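PDB 2YB5: putative fusidic acid resistance protein from Staphylococcus aureus, which confers resistance to fusidic acid by mediating ribosome clearance, probably through binding the translation elongation factor EF-G that the antibiotic traps on the ribosome. Local coordinates for residues G147-N152 and I190-F195; E143-E148 and S168-K173; K24-N29 and T36-L41; V13-L18 and N43-I48; Q85-P90 and S119-N124. One frame throughout, in Å; residues are numbered along the deposited sequence.

Contact 1: residues G147-N152 and I190-F195; sequences GEISPN and ICYDSF. With ZN (zinc ion), chain C.
Tyr192 holds CG anti to its backbone N (chi1 -170°), and Ile149 does the same with CG1 (chi1 -167°); the two side chains come together obliquely, Ile149 CD1 lying 4.2 Å from Tyr192 CD1. The site is the zinc-binding end of the treble-clef zinc finger, where strand 186-191 runs out and the chain turns into helix 194-200. Ile149, on the strand 142-149 side, also sets CD1 against Ile190 CG1 at 4.1 Å, so one methyl serves both residues. Farther along, the tyrosine ring is met by backbone: Ser150 O approaches Tyr192 CE1 to 3.8 Å, and Pro151 CA reaches the same carbon. Pro151 CB lies 3.9 Å from Tyr192 OH. No hydrogen bond joins the two segments, and strand 167-172 runs between their strands in the sheet, with Ser168 packed against both Ile149 and Tyr192. Cys191 points away from 147-152, and its SG binds the zinc ion together with Cys158, Cys161 and Cys197. Asp193 N-caps the helix that carries Cys197: its OD1 accepts from Phe195 N at 3.0 Å, from above the carboxylate plane. The Cys191 SG to zinc distance is 2.1 Å.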
# COMPACT_ATOMS: atom_id res chain seq x y z
N GLY A 147 -15.78 -10.59 1.45
CA GLY A 147 -15.86 -11.77 2.28
C GLY A 147 -16.19 -11.44 3.72
O GLY A 147 -16.25 -10.27 4.10
N GLU A 148 -16.40 -12.49 4.51
CA GLU A 148 -16.66 -12.36 5.93
C GLU A 148 -15.36 -12.10 6.70
O GLU A 148 -14.33 -12.77 6.47
CB GLU A 148 -17.33 -13.63 6.48
CG GLU A 148 -17.85 -13.48 7.93
CD GLU A 148 -18.60 -14.70 8.45
OE1 GLU A 148 -19.69 -15.00 7.92
OE2 GLU A 148 -18.08 -15.35 9.38
N ILE A 149 -15.41 -11.15 7.61
CA ILE A 149 -14.29 -10.88 8.49
C ILE A 149 -14.79 -10.68 9.92
O ILE A 149 -15.60 -9.80 10.18
CB ILE A 149 -13.45 -9.68 7.97
CG1 ILE A 149 -12.11 -9.60 8.70
CG2 ILE A 149 -14.24 -8.37 8.07
CD1 ILE A 149 -11.04 -8.77 7.99
N SER A 150 -14.36 -11.53 10.85
CA SER A 150 -14.80 -11.41 12.23
C SER A 150 -14.21 -10.15 12.87
O SER A 150 -13.04 -9.83 12.64
CB SER A 150 -14.39 -12.62 13.04
OG SER A 150 -15.02 -12.58 14.31
N PRO A 151 -15.02 -9.42 13.67
CA PRO A 151 -14.54 -8.20 14.31
C PRO A 151 -13.67 -8.49 15.53
O PRO A 151 -13.10 -7.56 16.10
CB PRO A 151 -15.84 -7.50 14.73
CG PRO A 151 -16.78 -8.62 15.01
CD PRO A 151 -16.41 -9.72 14.04
N ASN A 152 -13.57 -9.76 15.91
CA ASN A 152 -12.67 -10.18 16.97
C ASN A 152 -11.27 -10.36 16.38
O ASN A 152 -11.01 -11.32 15.66
CB ASN A 152 -13.19 -11.47 17.62
CG ASN A 152 -14.60 -11.31 18.18
OD1 ASN A 152 -15.05 -10.20 18.50
ND2 ASN A 152 -15.31 -12.43 18.30
N ILE A 190 -5.78 -10.99 7.51
CA ILE A 190 -5.37 -9.71 6.97
C ILE A 190 -5.68 -8.58 7.96
O ILE A 190 -6.44 -8.76 8.91
CB ILE A 190 -6.06 -9.40 5.62
CG1 ILE A 190 -7.58 -9.31 5.80
CG2 ILE A 190 -5.67 -10.43 4.57
CD1 ILE A 190 -8.35 -8.95 4.51
N CYS A 191 -5.11 -7.41 7.69
CA CYS A 191 -5.34 -6.22 8.50
C CYS A 191 -6.84 -5.96 8.57
O CYS A 191 -7.51 -5.89 7.54
CB CYS A 191 -4.63 -5.01 7.91
SG CYS A 191 -2.76 -5.05 7.84
N TYR A 192 -7.38 -5.84 9.78
CA TYR A 192 -8.77 -5.46 9.94
C TYR A 192 -9.04 -4.10 9.28
O TYR A 192 -10.05 -3.90 8.61
CB TYR A 192 -9.15 -5.38 11.41
CG TYR A 192 -10.63 -5.24 11.59
CD1 TYR A 192 -11.47 -6.33 11.38
CD2 TYR A 192 -11.21 -4.02 11.93
CE1 TYR A 192 -12.84 -6.21 11.52
CE2 TYR A 192 -12.58 -3.90 12.08
CZ TYR A 192 -13.39 -5.00 11.86
OH TYR A 192 -14.75 -4.93 12.01
N ASP A 193 -8.11 -3.18 9.51
CA ASP A 193 -8.17 -1.82 8.98
C ASP A 193 -7.31 -1.73 7.71
O ASP A 193 -6.08 -1.68 7.78
CB ASP A 193 -7.66 -0.85 10.05
CG ASP A 193 -7.60 0.57 9.57
OD1 ASP A 193 -8.05 0.87 8.45
OD2 ASP A 193 -7.08 1.41 10.33
N SER A 194 -7.97 -1.72 6.55
CA SER A 194 -7.29 -1.71 5.26
C SER A 194 -6.50 -0.42 5.02
O SER A 194 -5.56 -0.41 4.24
CB SER A 194 -8.30 -1.93 4.14
OG SER A 194 -8.93 -3.19 4.29
N PHE A 195 -6.87 0.66 5.71
CA PHE A 195 -6.14 1.91 5.58
C PHE A 195 -4.77 1.83 6.23
O PHE A 195 -3.78 2.30 5.67
CB PHE A 195 -6.98 3.09 6.08
CG PHE A 195 -8.26 3.23 5.29
CD1 PHE A 195 -8.26 3.93 4.10
CD2 PHE A 195 -9.42 2.58 5.69
CE1 PHE A 195 -9.42 4.03 3.33
CE2 PHE A 195 -10.58 2.66 4.93
CZ PHE A 195 -10.58 3.39 3.75
ZN ZN C . -2.04 -5.57 5.91

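Contact 2: residues E143-E148 and S168-K173; sequences EGIYGE and SLFLNK
Two neighbouring strands of the antiparallel sheet in the treble-clef zinc-finger region meet here, 142-149 and 167-172, and their short segments run at 119° to each other. Glu148 and Leu171 form an antiparallel hydrogen-bonded pair: Leu171 N donates to Glu148 O at 2.9 Å, nearly straight at 170°, while Glu148 N returns a more bent bond to Leu171 O at 3.0 Å. Phe170 CA adds a C-H contact to Glu148 O. Past Gly147 and Asn172 the strands part and side chains take over. The Phe170 ring, its CG anti to the backbone N (chi1 177°), reaches the backbone of the other strand, with CZ 3.3 Å from Gly147 N; Gly147 CA makes an off-centre CH-pi contact with the ring. Asn172 crosses Ile145 obliquely, its CG 3.7 Å from Ile145 CD1. The amide's ND2 is held by Ile214 O of helix 204-214, which also packs on Ile145 and Phe170. A water accepts from Tyr146 N and gives a weak bond to Asn172 OD1. Gly147 has no side chain, and that lets Phe170 and Leu171 O come close to its backbone. Between these two segments, backbone bonding is confined to the Glu148-Leu171 pair; beyond it van der Waals contacts, the CH-pi contact and a water with one weak bond do the joining.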
# COMPACT_ATOMS: atom_id res chain seq x y z
N GLU A 143 -11.33 -4.41 -10.38
CA GLU A 143 -11.82 -5.68 -9.89
C GLU A 143 -12.21 -5.47 -8.44
O GLU A 143 -11.84 -4.48 -7.82
CB GLU A 143 -10.75 -6.77 -9.99
CG GLU A 143 -10.62 -7.36 -11.39
CD GLU A 143 -9.45 -8.30 -11.53
OE1 GLU A 143 -8.76 -8.57 -10.51
OE2 GLU A 143 -9.22 -8.77 -12.66
N GLY A 144 -12.97 -6.42 -7.91
CA GLY A 144 -13.41 -6.37 -6.53
C GLY A 144 -13.71 -7.76 -5.99
O GLY A 144 -14.05 -8.69 -6.74
N ILE A 145 -13.57 -7.89 -4.68
CA ILE A 145 -13.86 -9.11 -3.97
C ILE A 145 -14.47 -8.70 -2.64
O ILE A 145 -14.26 -7.58 -2.19
CB ILE A 145 -12.55 -9.92 -3.77
CG1 ILE A 145 -12.83 -11.36 -3.37
CG2 ILE A 145 -11.65 -9.23 -2.74
CD1 ILE A 145 -11.56 -12.20 -3.14
N TYR A 146 -15.24 -9.58 -2.01
CA TYR A 146 -15.67 -9.36 -0.63
C TYR A 146 -15.74 -10.68 0.12
O TYR A 146 -15.74 -11.75 -0.48
CB TYR A 146 -17.03 -8.66 -0.57
CG TYR A 146 -18.22 -9.48 -1.00
CD1 TYR A 146 -18.93 -10.26 -0.08
CD2 TYR A 146 -18.68 -9.45 -2.31
CE1 TYR A 146 -20.03 -11.02 -0.47
CE2 TYR A 146 -19.79 -10.18 -2.71
CZ TYR A 146 -20.46 -10.96 -1.79
OH TYR A 146 -21.56 -11.69 -2.20
N GLY A 147 -15.78 -10.59 1.45
CA GLY A 147 -15.86 -11.77 2.28
C GLY A 147 -16.19 -11.44 3.72
O GLY A 147 -16.25 -10.27 4.10
N GLU A 148 -16.40 -12.49 4.51
CA GLU A 148 -16.66 -12.36 5.93
C GLU A 148 -15.36 -12.10 6.70
O GLU A 148 -14.33 -12.77 6.47
CB GLU A 148 -17.33 -13.63 6.48
CG GLU A 148 -17.85 -13.48 7.93
CD GLU A 148 -18.60 -14.70 8.45
OE1 GLU A 148 -19.69 -15.00 7.92
OE2 GLU A 148 -18.08 -15.35 9.38
N SER A 168 -7.73 -10.12 11.17
CA SER A 168 -8.85 -11.04 11.30
C SER A 168 -8.90 -11.90 10.06
O SER A 168 -8.34 -11.56 9.01
CB SER A 168 -10.17 -10.30 11.42
OG SER A 168 -10.16 -9.42 12.52
N LEU A 169 -9.60 -13.02 10.19
CA LEU A 169 -9.69 -13.98 9.11
C LEU A 169 -10.69 -13.48 8.09
O LEU A 169 -11.86 -13.29 8.40
CB LEU A 169 -10.10 -15.36 9.64
CG LEU A 169 -10.21 -16.48 8.61
CD1 LEU A 169 -8.88 -16.67 7.87
CD2 LEU A 169 -10.65 -17.78 9.31
N PHE A 170 -10.20 -13.27 6.87
CA PHE A 170 -11.04 -12.87 5.75
C PHE A 170 -11.37 -14.12 4.94
O PHE A 170 -10.48 -14.72 4.35
CB PHE A 170 -10.30 -11.85 4.87
CG PHE A 170 -11.05 -11.44 3.64
CD1 PHE A 170 -11.00 -12.20 2.48
CD2 PHE A 170 -11.80 -10.25 3.62
CE1 PHE A 170 -11.69 -11.79 1.31
CE2 PHE A 170 -12.48 -9.85 2.48
CZ PHE A 170 -12.44 -10.61 1.33
N LEU A 171 -12.65 -14.48 4.90
CA LEU A 171 -13.11 -15.65 4.17
C LEU A 171 -13.87 -15.25 2.92
O LEU A 171 -14.89 -14.56 2.99
CB LEU A 171 -13.99 -16.53 5.06
CG LEU A 171 -13.24 -17.27 6.17
CD1 LEU A 171 -14.18 -18.20 6.92
CD2 LEU A 171 -12.08 -18.03 5.61
N ASN A 172 -13.36 -15.69 1.77
CA ASN A 172 -14.04 -15.51 0.50
C ASN A 172 -14.94 -16.73 0.30
O ASN A 172 -14.67 -17.79 0.85
CB ASN A 172 -13.01 -15.40 -0.63
CG ASN A 172 -13.64 -15.05 -1.96
OD1 ASN A 172 -14.60 -14.28 -2.03
ND2 ASN A 172 -13.11 -15.62 -3.03
N LYS A 173 -16.01 -16.57 -0.47
CA LYS A 173 -16.95 -17.67 -0.71
C LYS A 173 -16.31 -18.76 -1.59
O LYS A 173 -16.26 -19.92 -1.19
CB LYS A 173 -18.24 -17.15 -1.36
O HOH W 1 -15.93 -11.92 -4.10

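Contact 3: residues K24-N29 and T36-L41; sequences KLYRTN and TQKDFL
Tyr26 presents the edge of its ring to Lys38: near the ring plane, the lysine CD lies 4.2 Å from Tyr26 OH, and the two side chains cross at about a right angle. The hydroxyl is hydrogen-bonded to Ile63 O, at the end of helix 59-63, while Lys38 NZ forms a salt bridge with Asp64 just after it, so the polar ends of both side chains are tied to the same turn of chain. The segments are the C-terminal end of helix 9-27 and the start of helix 35-50, which form a helical hairpin in the helical N-terminal region; Thr28 is the first residue past the helix to leave helical geometry. Leu25 points at the second helix and makes most of the apolar contact. Its CD2 touches Gln37 CB at 3.3 Å and meets Leu41 CD2 tip to tip at 3.4 Å, tighter than usual for two methyls. The other branch, Leu25 CD1, lies by the amide oxygen, 3.7 Å from Gln37 OE1. Leu22, one turn back on helix 9-27, packs against Lys38 and Leu41, and Met31 and His34 of the connecting loop touch Leu25.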
# COMPACT_ATOMS: atom_id res chain seq x y z
N LYS A 24 18.80 4.02 9.23
CA LYS A 24 19.38 2.93 10.03
C LYS A 24 20.89 2.87 9.79
O LYS A 24 21.67 2.84 10.73
CB LYS A 24 18.75 1.57 9.70
CG LYS A 24 17.36 1.34 10.31
CD LYS A 24 16.74 0.07 9.74
CE LYS A 24 15.62 -0.47 10.60
NZ LYS A 24 14.92 -1.63 9.94
N LEU A 25 21.29 2.86 8.52
CA LEU A 25 22.71 2.89 8.16
C LEU A 25 23.42 4.10 8.76
O LEU A 25 24.48 3.96 9.36
CB LEU A 25 22.90 2.87 6.63
CG LEU A 25 23.08 1.50 5.97
CD1 LEU A 25 22.04 0.50 6.43
CD2 LEU A 25 23.05 1.64 4.46
N TYR A 26 22.83 5.28 8.61
CA TYR A 26 23.42 6.49 9.19
C TYR A 26 23.51 6.40 10.72
O TYR A 26 24.44 6.95 11.31
CB TYR A 26 22.65 7.75 8.78
CG TYR A 26 22.59 8.05 7.29
CD1 TYR A 26 23.61 7.65 6.42
CD2 TYR A 26 21.53 8.76 6.76
CE1 TYR A 26 23.55 7.94 5.06
CE2 TYR A 26 21.46 9.05 5.40
CZ TYR A 26 22.47 8.64 4.56
OH TYR A 26 22.38 8.95 3.22
N ARG A 27 22.56 5.70 11.35
CA ARG A 27 22.60 5.49 12.80
C ARG A 27 23.84 4.70 13.24
O ARG A 27 24.34 4.90 14.35
CB ARG A 27 21.35 4.77 13.29
N THR A 28 24.31 3.79 12.39
CA THR A 28 25.59 3.13 12.61
C THR A 28 26.65 4.14 12.20
O THR A 28 26.72 4.54 11.04
CB THR A 28 25.74 1.80 11.82
OG1 THR A 28 26.52 0.88 12.58
CG2 THR A 28 26.41 2.03 10.47
N ASN A 29 27.47 4.57 13.15
CA ASN A 29 28.40 5.67 12.91
C ASN A 29 29.65 5.16 12.20
O ASN A 29 30.78 5.31 12.69
CB ASN A 29 28.73 6.37 14.23
CG ASN A 29 27.48 6.88 14.96
OD1 ASN A 29 26.49 7.24 14.32
ND2 ASN A 29 27.53 6.90 16.28
N THR A 36 28.59 0.59 0.35
CA THR A 36 27.94 -0.20 -0.68
C THR A 36 26.43 -0.30 -0.46
O THR A 36 25.66 -0.20 -1.40
CB THR A 36 28.56 -1.60 -0.77
OG1 THR A 36 29.96 -1.48 -1.07
CG2 THR A 36 27.88 -2.42 -1.86
N GLN A 37 26.02 -0.45 0.80
CA GLN A 37 24.62 -0.43 1.18
C GLN A 37 24.01 0.93 0.88
O GLN A 37 22.89 1.00 0.38
CB GLN A 37 24.43 -0.76 2.66
CG GLN A 37 24.79 -2.21 3.04
CD GLN A 37 24.81 -2.45 4.54
OE1 GLN A 37 23.76 -2.53 5.18
NE2 GLN A 37 26.02 -2.57 5.12
N LYS A 38 24.74 2.01 1.18
CA LYS A 38 24.23 3.35 0.94
C LYS A 38 23.97 3.57 -0.53
O LYS A 38 22.90 4.06 -0.90
CB LYS A 38 25.19 4.44 1.44
CG LYS A 38 24.60 5.86 1.36
CD LYS A 38 25.67 6.93 1.57
CE LYS A 38 26.47 7.19 0.29
NZ LYS A 38 27.23 8.48 0.34
N ASP A 39 24.93 3.23 -1.37
CA ASP A 39 24.75 3.41 -2.81
C ASP A 39 23.60 2.51 -3.29
O ASP A 39 22.86 2.89 -4.18
CB ASP A 39 26.03 3.09 -3.59
CG ASP A 39 27.16 4.08 -3.32
OD1 ASP A 39 26.88 5.25 -2.99
OD2 ASP A 39 28.33 3.68 -3.47
N PHE A 40 23.46 1.33 -2.69
CA PHE A 40 22.36 0.44 -3.04
C PHE A 40 21.00 1.11 -2.80
O PHE A 40 20.18 1.19 -3.71
CB PHE A 40 22.41 -0.87 -2.26
CG PHE A 40 21.21 -1.75 -2.49
CD1 PHE A 40 21.01 -2.37 -3.72
CD2 PHE A 40 20.25 -1.93 -1.49
CE1 PHE A 40 19.91 -3.17 -3.95
CE2 PHE A 40 19.13 -2.73 -1.71
CZ PHE A 40 18.96 -3.35 -2.94
N LEU A 41 20.79 1.57 -1.57
CA LEU A 41 19.55 2.24 -1.17
C LEU A 41 19.27 3.42 -2.09
O LEU A 41 18.17 3.55 -2.63
CB LEU A 41 19.66 2.74 0.28
CG LEU A 41 19.53 1.73 1.43
CD1 LEU A 41 20.04 0.37 1.08
CD2 LEU A 41 20.21 2.23 2.69

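Contact 4: residues V13-L18 and N43-I48; sequences VKVKQL and NEINDI
Val15 fits against Ile45 and Ile48, one branch to each. Its CG1 meets Ile45 CG2 at 4.0 Å, the side chains crossing at about a right angle, while CG2 presses on Ile48 CD1 at 3.5 Å, closer than usual for two methyls. Ile48 sends CG1 away from its carbonyl carbon (chi1 -72°), and the CD1 beyond it also lies near Lys14 CG and Leu18 CD1, in a hollow lined by three residues of the facing helix. The first half of helix 9-27 meets the second half of helix 35-50 here, an antiparallel pair of the helical N-terminal region; the axes of the two short segments come within 9.6 Å, at 162° between their directions. One turn on, Leu18 slides past Ile45 in the opposite direction, its CB 3.8 Å from Ile45 CG1. Leu18 CD1 reaches on to Glu44 CB at 3.7 Å, so the glutamate joins through its aliphatic base. At that border Lys14 NZ and Glu44 OE1 stay 5.9 Å apart, too far for a salt bridge. Helix 59-63 packs on Ile45 through Phe59, Ile60 and Ile63, and Leu77 of helix 70-80 touches Val15.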
# COMPACT_ATOMS: atom_id res chain seq x y z
N VAL A 13 5.43 4.00 -0.91
CA VAL A 13 5.62 3.33 0.37
C VAL A 13 6.99 2.68 0.39
O VAL A 13 7.71 2.77 1.39
CB VAL A 13 4.50 2.30 0.63
CG1 VAL A 13 4.78 1.52 1.91
CG2 VAL A 13 3.16 3.02 0.73
N LYS A 14 7.38 2.08 -0.74
CA LYS A 14 8.72 1.49 -0.86
C LYS A 14 9.81 2.57 -0.75
O LYS A 14 10.75 2.40 0.03
CB LYS A 14 8.85 0.70 -2.17
CG LYS A 14 10.17 -0.03 -2.35
CD LYS A 14 10.29 -1.23 -1.45
CE LYS A 14 11.65 -1.87 -1.61
NZ LYS A 14 11.82 -3.11 -0.78
N VAL A 15 9.68 3.68 -1.50
CA VAL A 15 10.64 4.79 -1.41
C VAL A 15 10.85 5.21 0.06
O VAL A 15 11.98 5.39 0.51
CB VAL A 15 10.23 6.03 -2.25
CG1 VAL A 15 11.11 7.23 -1.91
CG2 VAL A 15 10.32 5.76 -3.76
N LYS A 16 9.75 5.33 0.79
CA LYS A 16 9.75 5.72 2.19
C LYS A 16 10.47 4.68 3.05
O LYS A 16 11.35 5.03 3.85
CB LYS A 16 8.30 5.92 2.64
CG LYS A 16 8.07 6.22 4.11
CD LYS A 16 6.57 6.27 4.42
CE LYS A 16 5.96 4.85 4.44
NZ LYS A 16 4.44 4.83 4.51
N GLN A 17 10.13 3.41 2.86
CA GLN A 17 10.84 2.32 3.53
C GLN A 17 12.35 2.34 3.25
O GLN A 17 13.15 2.01 4.14
CB GLN A 17 10.24 0.95 3.15
CG GLN A 17 8.87 0.67 3.78
CD GLN A 17 8.20 -0.59 3.27
OE1 GLN A 17 7.03 -0.86 3.58
NE2 GLN A 17 8.93 -1.39 2.48
N LEU A 18 12.74 2.72 2.04
CA LEU A 18 14.17 2.78 1.69
C LEU A 18 14.86 3.96 2.39
O LEU A 18 15.99 3.82 2.86
CB LEU A 18 14.37 2.86 0.18
CG LEU A 18 13.95 1.62 -0.61
CD1 LEU A 18 13.71 1.98 -2.07
CD2 LEU A 18 14.97 0.50 -0.49
N ASN A 43 20.30 4.07 -5.13
CA ASN A 43 19.95 3.61 -6.48
C ASN A 43 18.58 2.94 -6.59
O ASN A 43 17.95 3.04 -7.64
CB ASN A 43 21.03 2.70 -7.07
CG ASN A 43 22.11 3.48 -7.83
OD1 ASN A 43 21.82 4.49 -8.48
ND2 ASN A 43 23.34 3.00 -7.77
N GLU A 44 18.12 2.28 -5.53
CA GLU A 44 16.75 1.72 -5.50
C GLU A 44 15.71 2.83 -5.56
O GLU A 44 14.72 2.71 -6.28
CB GLU A 44 16.52 0.89 -4.24
CG GLU A 44 17.32 -0.41 -4.18
CD GLU A 44 16.83 -1.43 -5.18
OE1 GLU A 44 15.68 -1.91 -5.03
OE2 GLU A 44 17.59 -1.76 -6.12
N ILE A 45 15.93 3.89 -4.79
CA ILE A 45 15.01 5.03 -4.79
C ILE A 45 14.94 5.67 -6.17
O ILE A 45 13.85 5.94 -6.68
CB ILE A 45 15.43 6.08 -3.75
CG1 ILE A 45 15.28 5.51 -2.34
CG2 ILE A 45 14.59 7.37 -3.91
CD1 ILE A 45 15.84 6.37 -1.24
N ASN A 46 16.11 5.90 -6.75
CA ASN A 46 16.24 6.54 -8.07
C ASN A 46 15.59 5.74 -9.18
O ASN A 46 14.92 6.30 -10.04
CB ASN A 46 17.73 6.75 -8.41
CG ASN A 46 17.93 7.59 -9.66
OD1 ASN A 46 17.40 8.69 -9.79
ND2 ASN A 46 18.73 7.08 -10.59
N ASP A 47 15.80 4.42 -9.16
CA ASP A 47 15.22 3.55 -10.18
C ASP A 47 13.68 3.62 -10.18
O ASP A 47 13.07 3.62 -11.24
CB ASP A 47 15.72 2.10 -10.01
CG ASP A 47 17.17 1.93 -10.44
OD1 ASP A 47 17.71 2.81 -11.16
OD2 ASP A 47 17.79 0.92 -10.05
N ILE A 48 13.08 3.71 -9.00
CA ILE A 48 11.62 3.86 -8.88
C ILE A 48 11.12 5.08 -9.68
O ILE A 48 10.02 5.05 -10.22
CB ILE A 48 11.18 3.99 -7.40
CG1 ILE A 48 11.31 2.64 -6.69
CG2 ILE A 48 9.75 4.50 -7.29
CD1 ILE A 48 11.10 2.72 -5.20

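Contact 5: residues Q85-P90 and S119-N124; sequences QDFEIP and SYLGWN
Phe87 and Ile89 pack on Leu121 where the linker that leaves the helical N-terminal region passes the first strand of the treble-clef region's antiparallel sheet. Residues 85-90 are irregular, lying between helices 70-80 and 92-98, while 119-124 runs into edge strand 121-125. Apolar side-chain contacts come first. Leu121 crosses both partners at about a right angle: its CB lies 3.8 Å from Phe87 CE2, and its CD2 lies 3.8 Å from Ile89 CG2. Leu121 CG stands anti to the backbone N (chi1 -176°), and of the branches beyond it, CD2 touches Ile89. Phe195 of helix 194-200 also packs on Leu121.

The second kind is ring against backbone. Phe87, likewise with CG anti to its N (chi1 -176°), brings its ring to the backbone of Ser119 to Leu121. Phe87 CZ lies 3.8 Å from Leu121 N, and Tyr120 CA is the same distance from CE1. Ile89 CG1, from its own segment, sits in plane at the ring's edge.

No hydrogen bond spans the two segments; polar ties go to neighbours. Asp86 forms a salt bridge with Lys116, and Asn198 OD1 accepts from both Ser119 N and Tyr120 N. Tyr120, whose CB points away from 85-90, has a side chain that touches zinc ligand Cys197. At the edge of the Phe87 ring, near its plane, Ser119 O lies 3.4 Å from CE1.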
# COMPACT_ATOMS: atom_id res chain seq x y z
N GLN A 85 0.54 9.10 -8.22
CA GLN A 85 -0.69 8.82 -8.98
C GLN A 85 -1.83 8.42 -8.03
O GLN A 85 -1.79 7.35 -7.42
CB GLN A 85 -0.44 7.68 -9.98
CG GLN A 85 -1.64 7.26 -10.81
CD GLN A 85 -2.01 8.27 -11.88
OE1 GLN A 85 -3.17 8.67 -11.97
NE2 GLN A 85 -1.04 8.67 -12.69
N ASP A 86 -2.84 9.28 -7.91
CA ASP A 86 -3.97 9.01 -7.02
C ASP A 86 -4.74 7.76 -7.41
O ASP A 86 -4.83 7.39 -8.58
CB ASP A 86 -4.97 10.18 -7.02
CG ASP A 86 -4.42 11.41 -6.35
OD1 ASP A 86 -3.62 12.11 -6.99
OD2 ASP A 86 -4.81 11.68 -5.20
N PHE A 87 -5.28 7.10 -6.39
CA PHE A 87 -6.19 5.98 -6.57
C PHE A 87 -7.51 6.54 -7.11
O PHE A 87 -8.06 7.46 -6.52
CB PHE A 87 -6.41 5.29 -5.23
CG PHE A 87 -7.26 4.06 -5.31
CD1 PHE A 87 -6.68 2.83 -5.54
CD2 PHE A 87 -8.64 4.14 -5.16
CE1 PHE A 87 -7.45 1.68 -5.60
CE2 PHE A 87 -9.42 3.01 -5.22
CZ PHE A 87 -8.82 1.77 -5.44
N GLU A 88 -7.98 5.99 -8.22
CA GLU A 88 -9.30 6.32 -8.77
C GLU A 88 -10.34 5.41 -8.14
O GLU A 88 -10.21 4.18 -8.14
CB GLU A 88 -9.31 6.18 -10.29
CG GLU A 88 -8.30 7.11 -10.96
CD GLU A 88 -8.31 7.03 -12.48
OE1 GLU A 88 -9.07 6.20 -13.04
OE2 GLU A 88 -7.56 7.80 -13.10
N ILE A 89 -11.35 6.03 -7.54
CA ILE A 89 -12.40 5.30 -6.88
C ILE A 89 -13.55 5.19 -7.88
O ILE A 89 -13.98 6.19 -8.44
CB ILE A 89 -12.91 6.04 -5.62
CG1 ILE A 89 -11.76 6.32 -4.65
CG2 ILE A 89 -13.98 5.21 -4.95
CD1 ILE A 89 -12.23 6.84 -3.29
N PRO A 90 -14.05 3.97 -8.11
CA PRO A 90 -15.13 3.79 -9.07
C PRO A 90 -16.36 4.67 -8.79
O PRO A 90 -16.63 5.00 -7.64
CB PRO A 90 -15.52 2.32 -8.89
CG PRO A 90 -14.38 1.67 -8.29
CD PRO A 90 -13.63 2.70 -7.50
N SER A 119 -3.40 1.87 -2.23
CA SER A 119 -3.20 1.07 -3.42
C SER A 119 -4.45 0.24 -3.67
O SER A 119 -4.72 -0.16 -4.79
CB SER A 119 -2.01 0.14 -3.23
OG SER A 119 -0.81 0.90 -3.14
N TYR A 120 -5.19 -0.03 -2.61
CA TYR A 120 -6.49 -0.66 -2.77
C TYR A 120 -7.50 -0.09 -1.77
O TYR A 120 -7.13 0.35 -0.68
CB TYR A 120 -6.37 -2.18 -2.61
CG TYR A 120 -6.20 -2.70 -1.21
CD1 TYR A 120 -7.29 -2.96 -0.40
CD2 TYR A 120 -4.92 -2.98 -0.71
CE1 TYR A 120 -7.13 -3.46 0.89
CE2 TYR A 120 -4.75 -3.46 0.56
CZ TYR A 120 -5.85 -3.72 1.35
OH TYR A 120 -5.67 -4.22 2.62
N LEU A 121 -8.76 -0.12 -2.15
CA LEU A 121 -9.82 0.42 -1.30
C LEU A 121 -10.51 -0.70 -0.54
O LEU A 121 -11.24 -1.52 -1.13
CB LEU A 121 -10.84 1.18 -2.15
CG LEU A 121 -11.96 1.86 -1.36
CD1 LEU A 121 -11.37 2.74 -0.25
CD2 LEU A 121 -12.82 2.66 -2.33
N GLY A 122 -10.30 -0.73 0.78
CA GLY A 122 -10.87 -1.75 1.63
C GLY A 122 -11.73 -1.12 2.69
O GLY A 122 -11.26 -0.24 3.43
N TRP A 123 -12.98 -1.55 2.78
CA TRP A 123 -13.91 -1.01 3.77
C TRP A 123 -14.85 -2.05 4.31
O TRP A 123 -15.20 -3.02 3.62
CB TRP A 123 -14.73 0.16 3.21
CG TRP A 123 -15.84 -0.19 2.21
CD1 TRP A 123 -17.19 -0.23 2.45
CD2 TRP A 123 -15.68 -0.47 0.81
NE1 TRP A 123 -17.87 -0.53 1.29
CE2 TRP A 123 -16.97 -0.68 0.27
CE3 TRP A 123 -14.57 -0.57 -0.05
CZ2 TRP A 123 -17.18 -1.00 -1.07
CZ3 TRP A 123 -14.78 -0.87 -1.38
CH2 TRP A 123 -16.07 -1.09 -1.88
N ASN A 124 -15.26 -1.84 5.55
CA ASN A 124 -16.03 -2.83 6.28
C ASN A 124 -17.51 -2.47 6.34
O ASN A 124 -17.87 -1.29 6.44
CB ASN A 124 -15.44 -3.03 7.69
CG ASN A 124 -14.00 -3.54 7.66
OD1 ASN A 124 -13.54 -4.13 6.67
ND2 ASN A 124 -13.27 -3.32 8.76

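Contacts 3 and 4 belong to the helical N-terminal region and use the same two helices, 9-27 and 35-50; contact 3 is nested inside the loop that contact 4 closes, with centres about 14 Å apart. Contact 5 comes next along the chain, bringing the linker onto the first strand of the sheet, about 22 Å from contact 4 between centres. Contacts 1 and 2 follow, sharing Gly147 and Glu148 of strand 142-149 and touching through Ser168, their centres about 9 Å apart. Contact 1 also meets contact 5 through Tyr192 O and Asn124 ND2. About 36 Å separates the centres of contacts 1 and 3, consistent with a helical N-terminal part and a treble-clef zinc-finger part, joined near contact 5.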